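Side-chain contacts in uncharacterized protein (Bacteroides caccae, PDB 3NO2), which is of unknown function but folds as a six-bladed beta-propeller with a sequence family relationship to Mal s 1-like allergenic proteins: residues Leu7-Gly11 against Ser12-Lys16; Thr118-Arg122 against Pro123-Phe127. All coordinates share one frame; numbering follows the deposited sequence. Where two conformers were deposited one is given.

Contact 1 (Leu7-Gly11 against Ser12-Lys16); sequences LLVGG and SGWNK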
ATOM      1  N   LEU A   7       2.886  14.678  -1.724  1.00  7.63           N
ATOM      2  CA  LEU A   7       2.481  13.269  -1.745  1.00  6.73           C
ATOM      3  C   LEU A   7       3.553  12.442  -2.406  1.00  6.95           C
ATOM      4  O   LEU A   7       3.918  12.672  -3.549  1.00  7.26           O
ATOM      5  CB  LEU A   7       1.171  13.093  -2.496  1.00  6.52           C
ATOM      6  CG  LEU A   7       0.002  13.864  -1.923  1.00  8.24           C
ATOM      7  CD1 LEU A   7      -1.172  13.892  -2.951  1.00 10.52           C
ATOM      8  CD2 LEU A   7      -0.461  13.349  -0.574  1.00 10.20           C
ATOM      9  N   LEU A   8       4.077  11.500  -1.662  1.00  6.36           N
ATOM     10  CA  LEU A   8       5.027  10.491  -2.162  1.00  6.11           C
ATOM     11  C   LEU A   8       4.190   9.369  -2.798  1.00  6.65           C
ATOM     12  O   LEU A   8       3.276   8.872  -2.160  1.00  6.46           O
ATOM     13  CB  LEU A   8       5.887   9.958  -1.021  1.00  6.73           C
ATOM     14  CG  LEU A   8       6.880   8.845  -1.306  1.00  6.34           C
ATOM     15  CD1 LEU A   8       7.991   9.307  -2.253  1.00  8.25           C
ATOM     16  CD2 LEU A   8       7.434   8.271   0.003  1.00  7.69           C
ATOM     17  N   VAL A   9       4.508   8.992  -4.009  1.00  6.26           N
ATOM     18  CA  VAL A   9       3.716   7.979  -4.762  1.00  5.99           C
ATOM     19  C   VAL A   9       4.645   7.014  -5.495  1.00  6.43           C
ATOM     20  O   VAL A   9       5.794   7.339  -5.854  1.00  6.66           O
ATOM     21  CB  VAL A   9       2.741   8.616  -5.783  1.00  5.96           C
ATOM     22  CG1 VAL A   9       1.637   9.391  -5.034  1.00  7.37           C
ATOM     23  CG2 VAL A   9       3.437   9.531  -6.813  1.00  7.48           C
ATOM     24  N   GLY A  10       4.095   5.845  -5.796  1.00  6.24           N
ATOM     25  CA  GLY A  10       4.743   4.873  -6.615  1.00  5.48           C
ATOM     26  C   GLY A  10       3.710   3.895  -7.126  1.00  6.11           C
ATOM     27  O   GLY A  10       2.522   3.970  -6.748  1.00  5.89           O
ATOM     28  N   GLY A  11       4.096   2.959  -7.964  1.00  5.09           N
ATOM     29  CA  GLY A  11       3.176   1.933  -8.412  1.00  4.66           C
ATOM     30  C   GLY A  11       3.773   0.910  -9.301  1.00  5.06           C
ATOM     31  O   GLY A  11       4.755   1.178 -10.028  1.00  6.16           O
ATOM     32  N   SER A  12       3.152  -0.270  -9.331  1.00  5.14           N
ATOM     33  CA  SER A  12       3.565  -1.327 -10.202  1.00  6.34           C
ATOM     34  C   SER A  12       3.461  -0.832 -11.636  1.00  6.23           C
ATOM     35  O   SER A  12       2.449  -0.225 -12.025  1.00  7.02           O
ATOM     36  CB  SER A  12       2.653  -2.522  -9.981  1.00  6.63           C
ATOM     37  OG  SER A  12       3.030  -3.585 -10.828  1.00  6.62           O
ATOM     38  N   GLY A  13       4.464  -1.141 -12.464  1.00  7.39           N
ATOM     39  CA  GLY A  13       4.436  -0.724 -13.871  1.00  8.10           C
ATOM     40  C   GLY A  13       4.835   0.730 -14.082  1.00  8.70           C
ATOM     41  O   GLY A  13       4.727   1.230 -15.218  1.00 10.95           O
ATOM     42  N   TRP A  14       5.257   1.439 -13.043  1.00  6.98           N
ATOM     43  CA  TRP A  14       5.836   2.778 -13.143  1.00  6.82           C
ATOM     44  C   TRP A  14       7.243   2.683 -12.624  1.00  7.39           C
ATOM     45  O   TRP A  14       7.493   2.267 -11.498  1.00  7.89           O
ATOM     46  CB  TRP A  14       5.071   3.770 -12.257  1.00  8.28           C
ATOM     47  CG  TRP A  14       5.394   5.210 -12.457  1.00  8.24           C
ATOM     48  CD1 TRP A  14       6.186   5.767 -13.427  1.00 13.02           C
ATOM     49  CD2 TRP A  14       4.959   6.298 -11.634  1.00  8.93           C
ATOM     50  NE1 TRP A  14       6.260   7.136 -13.257  1.00 14.88           N
ATOM     51  CE2 TRP A  14       5.483   7.487 -12.184  1.00 12.20           C
ATOM     52  CE3 TRP A  14       4.143   6.382 -10.505  1.00 10.46           C
ATOM     53  CZ2 TRP A  14       5.225   8.751 -11.634  1.00 13.25           C
ATOM     54  CZ3 TRP A  14       3.919   7.646  -9.949  1.00 12.45           C
ATOM     55  CH2 TRP A  14       4.411   8.789 -10.541  1.00 11.83           C
ATOM     56  N   ASN A  15       8.203   3.020 -13.479  1.00  7.23           N
ATOM     57  CA  ASN A  15       9.623   2.877 -13.160  1.00  8.37           C
ATOM     58  C   ASN A  15      10.282   4.010 -12.404  1.00  9.45           C
ATOM     59  O   ASN A  15      11.519   4.156 -12.445  1.00  9.45           O
ATOM     60  CB  ASN A  15      10.412   2.537 -14.441  1.00 10.04           C
ATOM     61  CG  ASN A  15      10.518   3.724 -15.398  1.00 17.66           C
ATOM     62  OD1 ASN A  15      10.019   4.837 -15.146  1.00 19.65           O
ATOM     63  ND2 ASN A  15      11.207   3.498 -16.526  1.00 30.89           N
ATOM     64  N   LYS A  16       9.478   4.810 -11.702  0.50  7.92           N
ATOM     65  CA  LYS A  16       9.921   5.917 -10.843  0.50  7.95           C
ATOM     66  C   LYS A  16       9.101   5.888  -9.578  0.50  7.96           C
ATOM     67  O   LYS A  16       7.937   5.475  -9.605  0.50  8.93           O
ATOM     68  CB  LYS A  16       9.656   7.298 -11.496  0.50  7.15           C
ATOM     69  CG  LYS A  16      10.359   7.540 -12.827  0.50 15.43           C
ATOM     70  CD  LYS A  16      11.851   7.446 -12.764  0.50 15.66           C
ATOM     71  CE  LYS A  16      12.450   7.724 -14.178  0.50 17.98           C
ATOM     72  NZ  LYS A  16      13.945   7.644 -14.245  0.50 25.05           N
TER
HETATM   73  O   HOH W   1       6.768   3.111  -8.802  1.00  6.61           O
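Val9 and Trp14 meet across the loop that joins two antiparallel neighbours of one beta-propeller blade, strand 6-10 and strand 16-21. CG2 of Val9 comes to the edge of the indole, near its plane, with CZ3 of Trp14 at 3.7 Å and CH2 slightly farther, so the six-membered ring touches the valine by its rim and not by a face. The first torsions explain the meeting: CG2 of Val9 sits between the backbone N and the carbonyl carbon, and CG of Trp14 is anti to its own N (chi1 -169°), which swings the indole back along the strand past Gly10. Gly10 CA lies obliquely to the ring, 4.2 Å from Trp14 CE3. Ile271 of strand 270-274 touches Val9, and Ile268 touches Trp14, so residues near the other flank of strand 6-10 add to this packing.

The chain reverses through a type II beta turn from Gly11 to Trp14, in which Gly13 has the positive phi (80°) usual for the third position. Trp14 N donates to Gly11 O at 3.1 Å, closing the turn. Ser12, at the second position, directs its OG to Glu38, while its carbonyl oxygen accepts from Trp231 NE1; the turn is thereby tied to other parts of the ring of blades.

One water links the two arms of the backbone where no direct bond does. It accepts from Gly11 N, so that this buried N-H is satisfied, and lies 2.9 Å from Trp14 O and 2.8 Å from Lys16 O. The same Lys16 O stands over one face of the Trp14 ring, 3.7 Å above the plane and offset toward the rim.

Contact 2 (Thr118-Arg122 against Pro123-Phe127); sequences TGIER and PHAQF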
ATOM      1  N   THR A 118       1.954 -19.392   3.849  1.00  9.23           N
ATOM      2  CA  THR A 118       0.605 -19.119   3.391  1.00  9.91           C
ATOM      3  C   THR A 118      -0.046 -20.289   2.702  1.00 11.89           C
ATOM      4  O   THR A 118      -1.268 -20.288   2.546  1.00 14.23           O
ATOM      5  CB  THR A 118       0.577 -17.955   2.375  1.00  9.01           C
ATOM      6  OG1 THR A 118       1.391 -18.262   1.227  1.00  8.21           O
ATOM      7  CG2 THR A 118       1.040 -16.628   3.034  1.00 10.00           C
ATOM      8  N   GLY A 119       0.754 -21.194   2.198  1.00 11.75           N
ATOM      9  CA  GLY A 119       0.214 -22.284   1.361  1.00 12.65           C
ATOM     10  C   GLY A 119       0.062 -21.882  -0.108  1.00 11.45           C
ATOM     11  O   GLY A 119      -0.298 -22.726  -0.952  1.00 12.98           O
ATOM     12  N   ILE A 120       0.373 -20.645  -0.467  1.00  8.84           N
ATOM     13  CA  ILE A 120       0.198 -20.127  -1.830  1.00  8.40           C
ATOM     14  C   ILE A 120       1.532 -20.248  -2.550  1.00  8.03           C
ATOM     15  O   ILE A 120       2.519 -19.624  -2.148  1.00  8.29           O
ATOM     16  CB  ILE A 120      -0.274 -18.672  -1.789  1.00  7.61           C
ATOM     17  CG1 ILE A 120      -1.662 -18.597  -1.171  1.00  7.58           C
ATOM     18  CG2 ILE A 120      -0.238 -18.028  -3.164  1.00  7.22           C
ATOM     19  CD1 ILE A 120      -2.080 -17.166  -0.751  1.00  8.99           C
ATOM     20  N   GLU A 121       1.587 -21.052  -3.603  0.50  7.91           N
ATOM     21  CA  GLU A 121       2.849 -21.414  -4.236  0.50  8.89           C
ATOM     22  C   GLU A 121       3.617 -20.222  -4.836  0.50  7.89           C
ATOM     23  O   GLU A 121       4.803 -20.026  -4.527  0.50  9.18           O
ATOM     24  CB  GLU A 121       2.612 -22.532  -5.261  0.50  9.17           C
ATOM     25  CG  GLU A 121       3.873 -22.902  -6.056  0.50 12.97           C
ATOM     26  CD  GLU A 121       3.839 -24.308  -6.696  0.50 12.75           C
ATOM     27  OE1 GLU A 121       2.865 -25.046  -6.531  0.50 19.52           O
ATOM     28  OE2 GLU A 121       4.837 -24.651  -7.314  0.50 20.49           O
ATOM     29  N   ARG A 122       2.981 -19.403  -5.660  1.00  7.50           N
ATOM     30  CA  ARG A 122       3.676 -18.274  -6.274  1.00  7.41           C
ATOM     31  C   ARG A 122       3.786 -17.107  -5.322  1.00  7.48           C
ATOM     32  O   ARG A 122       2.776 -16.592  -4.853  1.00  7.45           O
ATOM     33  CB  ARG A 122       2.991 -17.824  -7.545  1.00  8.79           C
ATOM     34  CG  ARG A 122       3.931 -16.941  -8.389  1.00 11.69           C
ATOM     35  CD  ARG A 122       3.457 -16.513  -9.726  1.00 12.21           C
ATOM     36  NE  ARG A 122       4.486 -15.644 -10.307  1.00 10.37           N
ATOM     37  CZ  ARG A 122       4.249 -14.551 -10.983  1.00 10.71           C
ATOM     38  NH1 ARG A 122       3.045 -14.178 -11.323  1.00 10.54           N
ATOM     39  NH2 ARG A 122       5.291 -13.772 -11.319  1.00 15.55           N
ATOM     40  N   PRO A 123       5.010 -16.650  -5.023  1.00  8.20           N
ATOM     41  CA  PRO A 123       5.125 -15.500  -4.101  1.00  7.18           C
ATOM     42  C   PRO A 123       4.313 -14.299  -4.568  1.00  7.26           C
ATOM     43  O   PRO A 123       3.672 -13.600  -3.777  1.00  7.04           O
ATOM     44  CB  PRO A 123       6.638 -15.234  -4.081  1.00  8.96           C
ATOM     45  CG  PRO A 123       7.234 -16.596  -4.251  1.00  8.03           C
ATOM     46  CD  PRO A 123       6.342 -17.244  -5.298  1.00  9.08           C
ATOM     47  N   HIS A 124       4.249 -14.059  -5.876  1.00  6.70           N
ATOM     48  CA  HIS A 124       3.530 -12.931  -6.385  1.00  6.01           C
ATOM     49  C   HIS A 124       2.016 -12.994  -6.046  1.00  6.50           C
ATOM     50  O   HIS A 124       1.367 -11.964  -6.059  1.00  7.33           O
ATOM     51  CB  HIS A 124       3.678 -12.845  -7.928  1.00  7.28           C
ATOM     52  CG  HIS A 124       3.421 -11.515  -8.506  1.00  7.24           C
ATOM     53  ND1 HIS A 124       4.179 -10.412  -8.184  1.00  7.61           N
ATOM     54  CD2 HIS A 124       2.550 -11.102  -9.457  1.00  8.16           C
ATOM     55  CE1 HIS A 124       3.769  -9.377  -8.900  1.00  8.15           C
ATOM     56  NE2 HIS A 124       2.789  -9.773  -9.704  1.00  8.97           N
ATOM     57  N   ALA A 125       1.477 -14.189  -5.830  1.00  6.26           N
ATOM     58  CA  ALA A 125       0.077 -14.388  -5.518  1.00  6.71           C
ATOM     59  C   ALA A 125      -0.231 -14.319  -4.042  1.00  6.30           C
ATOM     60  O   ALA A 125      -1.356 -14.635  -3.634  1.00  6.46           O
ATOM     61  CB  ALA A 125      -0.406 -15.749  -6.118  1.00  7.90           C
ATOM     62  N   GLN A 126       0.747 -13.948  -3.223  1.00  6.22           N
ATOM     63  CA  GLN A 126       0.579 -13.801  -1.775  1.00  5.76           C
ATOM     64  C   GLN A 126       0.074 -12.399  -1.443  1.00  5.81           C
ATOM     65  O   GLN A 126      -1.091 -12.083  -1.690  1.00  6.44           O
ATOM     66  CB  GLN A 126       1.848 -14.193  -1.017  1.00  6.29           C
ATOM     67  CG  GLN A 126       2.190 -15.686  -1.212  1.00  6.24           C
ATOM     68  CD  GLN A 126       3.505 -16.093  -0.587  1.00  5.98           C
ATOM     69  OE1 GLN A 126       4.136 -15.323   0.139  1.00  6.11           O
ATOM     70  NE2 GLN A 126       3.957 -17.321  -0.886  1.00  7.36           N
ATOM     71  N   PHE A 127       0.922 -11.519  -0.909  1.00  6.02           N
ATOM     72  CA  PHE A 127       0.465 -10.233  -0.409  1.00  5.05           C
ATOM     73  C   PHE A 127       1.182  -9.078  -1.071  1.00  4.52           C
ATOM     74  O   PHE A 127       2.206  -9.211  -1.769  1.00  5.61           O
ATOM     75  CB  PHE A 127       0.629 -10.147   1.103  1.00  5.44           C
ATOM     76  CG  PHE A 127       2.027 -10.420   1.590  1.00  6.33           C
ATOM     77  CD1 PHE A 127       3.013  -9.439   1.571  1.00  5.87           C
ATOM     78  CD2 PHE A 127       2.373 -11.700   2.024  1.00  7.34           C
ATOM     79  CE1 PHE A 127       4.306  -9.732   2.063  1.00  7.95           C
ATOM     80  CE2 PHE A 127       3.638 -11.956   2.509  1.00  8.74           C
ATOM     81  CZ  PHE A 127       4.564 -10.974   2.514  1.00  7.22           C
TER
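A guanidinium lying on a methylene marks this contact: CB of His124 sits over the centre of one face of the Arg122 guanidinium, 3.5 Å from CZ. Arg122 is extended from CG to NE and runs beside His124, both pointing the same way. The two planes are inclined by 38°, so this is no parallel stack, and NH1 approaches CD2 of His124 obliquely at 3.6 Å. The imidazole has its polar partners elsewhere: ND1 bonds to Glu78 and NE2 to a citrate, probably from the crystallisation liquor.

Arg122 O, just ahead of the 3-10 segment 123-125, accepts from Ala125 N at 2.9 Å, the i to i+3 bond that spans it. The loop connects strand 110-116 to strand 131-132, and thus carries the chain from one propeller blade to the next. At its opening Thr118 forms an ST turn, OG1 accepting from Ile120 N at 3.1 Å.

Gln126 reaches back across the bend to Ile120. With CG anti to its carbonyl carbon (chi1 -64°) and the chain extended beyond, NE2 donates to Ile120 O at 3.0 Å, with an N-H...O angle of 159°, in the carbonyl plane and close to its own amide plane. OE1 accepts from Ser99 OG and Gly96 N, which pins the amide's other side. CG2 of Ile120 also packs on CB of Ala125 at 3.7 Å.

Both contacts are local and partly buried, but contact 1 turns the chain within a single blade, whereas contact 2 carries it between blades, with its centre about 17 Å from the centre of the chain against 11 Å. Contact 1 sets buried Val9, Gly10 and Gly11 against a partly exposed Trp14; contact 2 joins buried Thr118, Ile120 and Gln126 to an exposed Arg122 beside His124. The polar ties of contact 1 are a backbone turn and a water; contact 2 also has a backbone i to i+3 bond, but adds a side-chain amide bond. Glu38 is common to both surroundings, bonding Ser12 and touching His124, and each contact has a side chain about 3 Å from bound citrate.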